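Divalent-cation tolerance protein CutA (PDB 1NZA) is probably involved in resistance toward heavy metals, as a homotrimeric member of the metal-binding CutA family. Local coordinates at residues I7-E12 / L53-K58; V14-A19 / V31-G36; E3-T8 / P80-L85. All coordinates share one frame; numbering follows the deposited sequence.

Interaction 1: residues I7-E12 / L53-K58. With NA (sodium ion), chain B.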
loop_
_atom_site.group_PDB
_atom_site.type_symbol
_atom_site.label_atom_id
_atom_site.label_comp_id
_atom_site.label_asym_id
_atom_site.label_seq_id
_atom_site.Cartn_x
_atom_site.Cartn_y
_atom_site.Cartn_z
ATOM N N ILE A 7 -7.917 4.246 2.560
ATOM C CA ILE A 7 -8.743 5.384 2.951
ATOM C C ILE A 7 -7.813 6.343 3.677
ATOM O O ILE A 7 -7.018 5.910 4.506
ATOM C CB ILE A 7 -9.848 4.983 3.961
ATOM C CG1 ILE A 7 -10.749 3.894 3.373
ATOM C CG2 ILE A 7 -10.697 6.209 4.322
ATOM C CD1 ILE A 7 -11.683 3.277 4.390
ATOM N N THR A 8 -7.872 7.628 3.358
ATOM C CA THR A 8 -7.042 8.570 4.095
ATOM C C THR A 8 -7.996 9.413 4.926
ATOM O O THR A 8 -9.141 9.642 4.523
ATOM C CB THR A 8 -6.192 9.452 3.172
ATOM O OG1 THR A 8 -7.002 9.954 2.107
ATOM C CG2 THR A 8 -5.030 8.647 2.596
ATOM N N VAL A 9 -7.526 9.844 6.095
ATOM C CA VAL A 9 -8.322 10.642 7.021
ATOM C C VAL A 9 -7.478 11.806 7.554
ATOM O O VAL A 9 -6.249 11.759 7.526
ATOM C CB VAL A 9 -8.840 9.763 8.187
ATOM C CG1 VAL A 9 -9.689 8.615 7.634
ATOM C CG2 VAL A 9 -7.668 9.191 8.972
ATOM N N PRO A 10 -8.132 12.867 8.050
ATOM C CA PRO A 10 -7.447 14.051 8.574
ATOM C C PRO A 10 -6.857 14.001 9.978
ATOM O O PRO A 10 -6.025 14.846 10.320
ATOM C CB PRO A 10 -8.520 15.128 8.461
ATOM C CG PRO A 10 -9.752 14.367 8.795
ATOM C CD PRO A 10 -9.590 13.091 7.995
ATOM N N SER A 11 -7.274 13.032 10.786
ATOM C CA SER A 11 -6.785 12.948 12.161
ATOM C C SER A 11 -6.805 11.539 12.725
ATOM O O SER A 11 -7.491 10.661 12.211
ATOM C CB SER A 11 -7.637 13.840 13.068
ATOM O OG SER A 11 -8.974 13.362 13.119
ATOM N N GLU A 12 -6.048 11.338 13.800
ATOM C CA GLU A 12 -5.977 10.046 14.467
ATOM C C GLU A 12 -7.360 9.685 15.006
ATOM O O GLU A 12 -7.758 8.517 15.009
ATOM C CB GLU A 12 -4.980 10.103 15.623
ATOM C CG GLU A 12 -4.851 8.792 16.378
ATOM C CD GLU A 12 -4.028 8.929 17.642
ATOM O OE1 GLU A 12 -2.911 9.482 17.574
ATOM O OE2 GLU A 12 -4.497 8.476 18.706
ATOM N N LEU A 53 -3.636 10.430 7.679
ATOM C CA LEU A 53 -3.270 9.102 8.138
ATOM C C LEU A 53 -3.897 8.173 7.122
ATOM O O LEU A 53 -4.944 8.486 6.544
ATOM C CB LEU A 53 -3.830 8.797 9.522
ATOM C CG LEU A 53 -3.217 9.588 10.674
ATOM C CD1 LEU A 53 -3.946 10.903 10.859
ATOM C CD2 LEU A 53 -3.302 8.750 11.932
ATOM N N LEU A 54 -3.253 7.035 6.901
ATOM C CA LEU A 54 -3.736 6.067 5.931
ATOM C C LEU A 54 -4.333 4.864 6.624
ATOM O O LEU A 54 -3.771 4.360 7.587
ATOM C CB LEU A 54 -2.580 5.600 5.040
ATOM C CG LEU A 54 -2.836 4.477 4.026
ATOM C CD1 LEU A 54 -3.723 4.985 2.903
ATOM C CD2 LEU A 54 -1.512 3.991 3.457
ATOM N N LEU A 55 -5.480 4.405 6.141
ATOM C CA LEU A 55 -6.090 3.207 6.702
ATOM C C LEU A 55 -5.973 2.130 5.623
ATOM O O LEU A 55 -6.314 2.385 4.464
ATOM C CB LEU A 55 -7.579 3.410 7.003
ATOM C CG LEU A 55 -8.075 4.559 7.886
ATOM C CD1 LEU A 55 -9.467 4.213 8.383
ATOM C CD2 LEU A 55 -7.153 4.784 9.055
ATOM N N LEU A 56 -5.449 0.962 5.989
ATOM C CA LEU A 56 -5.356 -0.174 5.059
ATOM C C LEU A 56 -6.393 -1.139 5.614
ATOM O O LEU A 56 -6.210 -1.704 6.693
ATOM C CB LEU A 56 -3.969 -0.822 5.092
ATOM C CG LEU A 56 -2.772 0.028 4.662
ATOM C CD1 LEU A 56 -1.507 -0.826 4.626
ATOM C CD2 LEU A 56 -3.033 0.600 3.303
ATOM N N VAL A 57 -7.484 -1.321 4.875
ATOM C CA VAL A 57 -8.592 -2.166 5.318
ATOM C C VAL A 57 -8.695 -3.510 4.602
ATOM O O VAL A 57 -8.809 -3.554 3.381
ATOM C CB VAL A 57 -9.930 -1.421 5.120
ATOM C CG1 VAL A 57 -11.067 -2.201 5.773
ATOM C CG2 VAL A 57 -9.829 -0.011 5.704
ATOM N N LYS A 58 -8.670 -4.599 5.368
ATOM C CA LYS A 58 -8.779 -5.947 4.801
ATOM C C LYS A 58 -10.260 -6.331 4.786
ATOM O O LYS A 58 -10.855 -6.574 5.835
ATOM C CB LYS A 58 -7.997 -6.940 5.658
ATOM C CG LYS A 58 -6.654 -6.413 6.141
ATOM C CD LYS A 58 -5.740 -6.020 4.995
ATOM C CE LYS A 58 -4.671 -5.060 5.486
ATOM N NZ LYS A 58 -4.042 -5.557 6.751
HETATM NA NA NA B . -6.651 12.090 1.351
HETATM O O HOH W 1 -5.509 10.963 -0.608
HETATM O O HOH W 2 -6.156 14.257 0.435
#

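Interaction 2: residues V14-A19 / V31-G36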
loop_
_atom_site.group_PDB
_atom_site.type_symbol
_atom_site.label_atom_id
_atom_site.label_comp_id
_atom_site.label_asym_id
_atom_site.label_seq_id
_atom_site.Cartn_x
_atom_site.Cartn_y
_atom_site.Cartn_z
ATOM N N VAL A 14 -10.414 10.402 13.792
ATOM C CA VAL A 14 -11.248 9.831 12.738
ATOM C C VAL A 14 -10.706 8.470 12.324
ATOM O O VAL A 14 -11.462 7.527 12.092
ATOM C CB VAL A 14 -11.294 10.755 11.495
ATOM C CG1 VAL A 14 -11.951 10.030 10.326
ATOM C CG2 VAL A 14 -12.069 12.022 11.823
ATOM N N ALA A 15 -9.384 8.368 12.230
ATOM C CA ALA A 15 -8.761 7.113 11.849
ATOM C C ALA A 15 -9.237 5.978 12.751
ATOM O O ALA A 15 -9.700 4.946 12.276
ATOM C CB ALA A 15 -7.239 7.247 11.918
ATOM N N ARG A 16 -9.133 6.174 14.061
ATOM C CA ARG A 16 -9.544 5.154 15.018
ATOM C C ARG A 16 -11.044 4.879 15.009
ATOM O O ARG A 16 -11.468 3.723 15.088
ATOM C CB ARG A 16 -9.092 5.557 16.425
ATOM C CG ARG A 16 -7.583 5.593 16.577
ATOM C CD ARG A 16 -7.188 5.935 18.001
ATOM N NE ARG A 16 -7.622 4.901 18.942
ATOM C CZ ARG A 16 -7.030 3.720 19.084
ATOM N NH1 ARG A 16 -7.502 2.843 19.962
ATOM N NH2 ARG A 16 -5.957 3.417 18.362
ATOM N N THR A 17 -11.842 5.939 14.916
ATOM C CA THR A 17 -13.295 5.797 14.886
ATOM C C THR A 17 -13.710 4.940 13.690
ATOM O O THR A 17 -14.511 4.006 13.822
ATOM C CB THR A 17 -13.981 7.165 14.773
ATOM O OG1 THR A 17 -13.607 7.978 15.891
ATOM C CG2 THR A 17 -15.496 7.005 14.742
ATOM N N ILE A 18 -13.165 5.254 12.517
ATOM C CA ILE A 18 -13.497 4.480 11.323
ATOM C C ILE A 18 -12.962 3.054 11.402
ATOM O O ILE A 18 -13.664 2.096 11.060
ATOM C CB ILE A 18 -12.977 5.182 10.050
ATOM C CG1 ILE A 18 -13.825 6.426 9.775
ATOM C CG2 ILE A 18 -13.026 4.238 8.857
ATOM C CD1 ILE A 18 -13.323 7.264 8.618
ATOM N N ALA A 19 -11.727 2.895 11.864
ATOM C CA ALA A 19 -11.156 1.556 11.976
ATOM C C ALA A 19 -12.000 0.693 12.909
ATOM O O ALA A 19 -12.330 -0.447 12.583
ATOM C CB ALA A 19 -9.717 1.631 12.494
ATOM N N VAL A 31 -7.784 -3.645 10.243
ATOM C CA VAL A 31 -7.527 -2.309 9.720
ATOM C C VAL A 31 -6.190 -1.833 10.269
ATOM O O VAL A 31 -5.967 -1.878 11.481
ATOM C CB VAL A 31 -8.611 -1.298 10.144
ATOM C CG1 VAL A 31 -8.232 0.091 9.664
ATOM C CG2 VAL A 31 -9.963 -1.695 9.562
ATOM N N ASN A 32 -5.297 -1.400 9.379
ATOM C CA ASN A 32 -3.989 -0.890 9.793
ATOM C C ASN A 32 -4.013 0.622 9.632
ATOM O O ASN A 32 -4.457 1.126 8.603
ATOM C CB ASN A 32 -2.860 -1.416 8.897
ATOM C CG ASN A 32 -2.796 -2.922 8.841
ATOM O OD1 ASN A 32 -2.703 -3.500 7.758
ATOM N ND2 ASN A 32 -2.825 -3.569 10.001
ATOM N N ILE A 33 -3.523 1.341 10.640
ATOM C CA ILE A 33 -3.463 2.796 10.576
ATOM C C ILE A 33 -2.006 3.217 10.461
ATOM O O ILE A 33 -1.190 2.880 11.324
ATOM C CB ILE A 33 -4.057 3.442 11.843
ATOM C CG1 ILE A 33 -5.526 3.027 11.993
ATOM C CG2 ILE A 33 -3.903 4.977 11.775
ATOM C CD1 ILE A 33 -6.170 3.510 13.287
ATOM N N VAL A 34 -1.682 3.934 9.387
ATOM C CA VAL A 34 -0.320 4.426 9.167
ATOM C C VAL A 34 -0.355 5.941 9.365
ATOM O O VAL A 34 -0.960 6.665 8.589
ATOM C CB VAL A 34 0.156 4.110 7.745
ATOM C CG1 VAL A 34 1.589 4.594 7.564
ATOM C CG2 VAL A 34 0.044 2.614 7.477
ATOM N N PRO A 35 0.299 6.443 10.420
ATOM C CA PRO A 35 0.282 7.891 10.652
ATOM C C PRO A 35 1.350 8.685 9.902
ATOM O O PRO A 35 2.203 8.120 9.220
ATOM C CB PRO A 35 0.470 7.982 12.159
ATOM C CG PRO A 35 1.457 6.877 12.406
ATOM C CD PRO A 35 0.923 5.731 11.550
ATOM N N GLY A 36 1.273 10.009 10.024
ATOM C CA GLY A 36 2.268 10.882 9.425
ATOM C C GLY A 36 2.349 11.149 7.934
ATOM O O GLY A 36 3.414 11.516 7.437
#

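Interaction 3: residues E3-T8 / P80-L85. With NA (sodium ion), chain B.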
loop_
_atom_site.group_PDB
_atom_site.type_symbol
_atom_site.label_atom_id
_atom_site.label_comp_id
_atom_site.label_asym_id
_atom_site.label_seq_id
_atom_site.Cartn_x
_atom_site.Cartn_y
_atom_site.Cartn_z
ATOM N N GLU A 3 -10.111 -7.891 -0.647
ATOM C CA GLU A 3 -9.521 -6.628 -1.077
ATOM C C GLU A 3 -8.827 -5.887 0.049
ATOM O O GLU A 3 -9.128 -6.105 1.223
ATOM C CB GLU A 3 -10.612 -5.700 -1.612
ATOM C CG GLU A 3 -11.294 -6.135 -2.890
ATOM C CD GLU A 3 -12.495 -5.261 -3.223
ATOM O OE1 GLU A 3 -12.735 -5.013 -4.422
ATOM O OE2 GLU A 3 -13.205 -4.832 -2.288
ATOM N N VAL A 4 -7.884 -5.026 -0.326
ATOM C CA VAL A 4 -7.198 -4.163 0.633
ATOM C C VAL A 4 -7.692 -2.778 0.221
ATOM O O VAL A 4 -7.382 -2.296 -0.875
ATOM C CB VAL A 4 -5.664 -4.200 0.494
ATOM C CG1 VAL A 4 -5.046 -3.117 1.385
ATOM C CG2 VAL A 4 -5.127 -5.567 0.909
ATOM N N VAL A 5 -8.489 -2.156 1.083
ATOM C CA VAL A 5 -9.045 -0.841 0.796
ATOM C C VAL A 5 -8.240 0.268 1.439
ATOM O O VAL A 5 -7.908 0.193 2.623
ATOM C CB VAL A 5 -10.510 -0.764 1.278
ATOM C CG1 VAL A 5 -11.029 0.653 1.189
ATOM C CG2 VAL A 5 -11.371 -1.686 0.431
ATOM N N LEU A 6 -7.909 1.289 0.649
ATOM C CA LEU A 6 -7.151 2.430 1.153
ATOM C C LEU A 6 -8.111 3.580 1.427
ATOM O O LEU A 6 -9.002 3.862 0.622
ATOM C CB LEU A 6 -6.113 2.897 0.127
ATOM C CG LEU A 6 -5.128 1.867 -0.435
ATOM C CD1 LEU A 6 -4.065 2.577 -1.270
ATOM C CD2 LEU A 6 -4.487 1.107 0.685
ATOM N N ILE A 7 -7.917 4.246 2.560
ATOM C CA ILE A 7 -8.743 5.384 2.951
ATOM C C ILE A 7 -7.813 6.343 3.677
ATOM O O ILE A 7 -7.018 5.910 4.506
ATOM C CB ILE A 7 -9.848 4.983 3.961
ATOM C CG1 ILE A 7 -10.749 3.894 3.373
ATOM C CG2 ILE A 7 -10.697 6.209 4.322
ATOM C CD1 ILE A 7 -11.683 3.277 4.390
ATOM N N THR A 8 -7.872 7.628 3.358
ATOM C CA THR A 8 -7.042 8.570 4.095
ATOM C C THR A 8 -7.996 9.413 4.926
ATOM O O THR A 8 -9.141 9.642 4.523
ATOM C CB THR A 8 -6.192 9.452 3.172
ATOM O OG1 THR A 8 -7.002 9.954 2.107
ATOM C CG2 THR A 8 -5.030 8.647 2.596
ATOM N N PRO A 80 -14.683 11.366 0.372
ATOM C CA PRO A 80 -13.517 10.694 0.948
ATOM C C PRO A 80 -12.865 9.702 0.003
ATOM O O PRO A 80 -13.527 9.096 -0.843
ATOM C CB PRO A 80 -14.097 10.009 2.178
ATOM C CG PRO A 80 -15.461 9.618 1.711
ATOM C CD PRO A 80 -15.926 10.869 0.986
ATOM N N GLU A 81 -11.556 9.542 0.143
ATOM C CA GLU A 81 -10.852 8.588 -0.688
ATOM C C GLU A 81 -11.153 7.194 -0.179
ATOM O O GLU A 81 -10.912 6.894 0.991
ATOM C CB GLU A 81 -9.342 8.799 -0.623
ATOM C CG GLU A 81 -8.573 7.663 -1.291
ATOM C CD GLU A 81 -7.078 7.768 -1.109
ATOM O OE1 GLU A 81 -6.353 7.070 -1.844
ATOM O OE2 GLU A 81 -6.627 8.535 -0.230
ATOM N N ILE A 82 -11.692 6.352 -1.054
ATOM C CA ILE A 82 -11.982 4.962 -0.723
ATOM C C ILE A 82 -11.681 4.170 -1.989
ATOM O O ILE A 82 -12.494 4.149 -2.915
ATOM C CB ILE A 82 -13.468 4.722 -0.368
ATOM C CG1 ILE A 82 -13.940 5.745 0.664
ATOM C CG2 ILE A 82 -13.640 3.310 0.190
ATOM C CD1 ILE A 82 -15.406 5.596 1.050
ATOM N N VAL A 83 -10.513 3.537 -2.043
ATOM C CA VAL A 83 -10.140 2.758 -3.219
ATOM C C VAL A 83 -9.768 1.339 -2.820
ATOM O O VAL A 83 -9.024 1.130 -1.864
ATOM C CB VAL A 83 -8.951 3.402 -3.973
ATOM C CG1 VAL A 83 -9.292 4.846 -4.356
ATOM C CG2 VAL A 83 -7.694 3.348 -3.121
ATOM N N ALA A 84 -10.293 0.364 -3.556
ATOM C CA ALA A 84 -10.022 -1.038 -3.266
ATOM C C ALA A 84 -9.018 -1.645 -4.239
ATOM O O ALA A 84 -9.142 -1.481 -5.454
ATOM C CB ALA A 84 -11.323 -1.839 -3.309
ATOM N N LEU A 85 -8.025 -2.341 -3.694
ATOM C CA LEU A 85 -7.007 -3.010 -4.496
ATOM C C LEU A 85 -7.295 -4.499 -4.363
ATOM O O LEU A 85 -7.505 -5.001 -3.265
ATOM C CB LEU A 85 -5.610 -2.705 -3.955
ATOM C CG LEU A 85 -5.278 -1.226 -3.770
ATOM C CD1 LEU A 85 -3.871 -1.112 -3.216
ATOM C CD2 LEU A 85 -5.384 -0.485 -5.094
HETATM NA NA NA B . -6.651 12.090 1.351
HETATM O O HOH W 1 -5.509 10.963 -0.608
HETATM O O HOH W 2 -6.156 14.257 0.435
#

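Interaction 1: residues I7-E12 / L53-K58
Four backbone hydrogen bonds tie Ile7 and Val9 to Leu55 and Leu53, fastening strand 2-9 against strand 47-60, the central antiparallel pair of this ferredoxin-like sheet. The straightest of them runs from Leu55 N to Ile7 O at 2.7 Å, lying nearly along the C=O axis, with an angle of 161° at the hydrogen. Between the two hydrogen-bonded pairs sits the non-hydrogen-bonded pair Thr8 and Leu54, where Leu53 O also accepts the CA-H of Thr8 at 3.2 Å from its CA.

The pairing splits the side chains between two environments. Ile7, Val9, Leu53 and Leu55 lie on the face covered by the helices, with Val9 and Leu55 under helix 12-24 and Ile7 against Val71 of helix 64-74. There Val9 CG2, in the crowded position between N and C, crosses obliquely to Leu53 CB at 3.9 Å, and Ile7 CD1 reaches diagonally across to Val57 CG2 on the neighbouring strand at 4.0 Å. Leu53 then folds its tip over the turn that leads into the helix: CD1 comes within 3.5 Å of Ser11 C, while Ser11 OG weakly caps Val14 N.

Thr8 and Leu54 occupy the other face, toward a second subunit, whose Leu56 packs on Leu54. Thr8 CG2, anti to its own carbonyl carbon, meets Leu54 CD1 at 3.9 Å, the two side chains crossing obliquely. Its hydroxyl, turned to the crowded position (chi1 46°), donates a hydrogen bond to Glu81 and binds a sodium ion that Glu52 and two waters also ligate. The Thr8 OG1 to sodium bond measures 2.3 Å.

Interaction 2: residues V14-A19 / V31-G36
A split beta-alpha-beta crossover, the repeating element of the ferredoxin-like fold, brings helix 12-24 back over the sheet before the chain enters strand 30-42. Here the helical segment runs almost exactly antiparallel to the strand, at 173°, with the two axes 9.3 Å apart. No hydrogen bond links them; the contact is made by small and branched apolar groups.

Ile33 carries most of it. With CG1 anti to the carbonyl carbon and the chain extended beyond (chi2 175°), it drives CD1 end-on toward the helix surface. That methyl meets Ala15 O at 3.9 Å and Ala19 CB at 4.1 Å, so it lies across residues one helical turn apart. Its second branch, CG2, anti to the backbone N, meets Ala15 CB at 4.0 Å. The alanines have no more than a methyl to offer, which lets the backbone of the helix come close to the strand. Two residues along the strand, Val31 presses CG1, also anti to its N, onto Ala19 CB at 3.5 Å, the tightest approach of the pair. Arg16 starts away from the strand, yet its CG passes Ile33 CD1 at 4.1 Å, the two side chains crossing at about a right angle; its guanidinium goes on to a salt bridge with Glu49 of the third subunit.

Beneath the helix, Ala15 and Ile18 also rest on Leu55 of strand 47-60 and on Val9 of strand 2-9, while strand 30-42 pairs along its outer edge, through Val31 to Ile33, with an antiparallel strand of the third subunit.

Interaction 3: residues E3-T8 / P80-L85
The carboxylate of Glu81 has Thr8 CG2 to one side of its plane and water 1 to the other, the water bonding to OE2 and the methyl crowding it. OE2 accepts a hydrogen bond from the Thr8 hydroxyl on its anti lone pair, OG1 to OE2 2.8 Å, and receives a second bond from water 1, itself a sodium ligand; Thr8 CG2 stands 3.2 Å from OE2. OE1, at the other corner, forms a salt bridge with Lys58 of the second subunit. The extended Glu81 chain, CG anti to the backbone N, thus acts in the second shell of the sodium site, and the nearby cations probably stabilise its charged form. Glu3 offers the face of its carboxylate to Ala84: the methyl CB sits over CD at 3.6 Å.

Between these groups strand 2-9 pairs antiparallel with strand 82-86, an outermost strand of the ferredoxin-like sheet within the chain. Val4 with Leu85 and Leu6 with Val83 each exchange two hydrogen bonds; the shortest is Leu6 N to Val83 O, 2.8 Å, nearly along the C=O axis. Leu85 N approaches Val4 O from above the carbonyl plane. Toward helix 64-74, Val5 CG1 lies beside Ile82 CG2, both pointing the same way, and Val5 CG2 meets Ala84 CB at 3.7 Å. On the opposite face Val83 CG2, in the crowded position, presses obliquely on Leu6 CB at 3.6 Å. Val83 and Ala84 continue into an antiparallel ladder with the second subunit. Glu81 O, buried without a hydrogen-bond partner, faces the CA-H of Ile7, 3.3 Å from its CA.

Overall arrangement
From the N terminus, strand 2-9 serves two contacts at once: its residues Ile7 and Thr8 belong to both interaction 1 and interaction 3. The chain then passes through helix 12-24 into strand 30-42, where interaction 2 closes the shortest loop. Interaction 1 closes the next when strand 47-60 returns beside strand 2-9, and interaction 3 the longest, after helix 64-74, so interaction 2 is nested within both. Interactions 1 and 3 join three strands of the sheet, and backbone bonding between Leu54 and Val34 brings in the fourth, strand 30-42; interaction 2 seats helix 12-24 on it. The sodium site lies where interactions 1 and 3 meet.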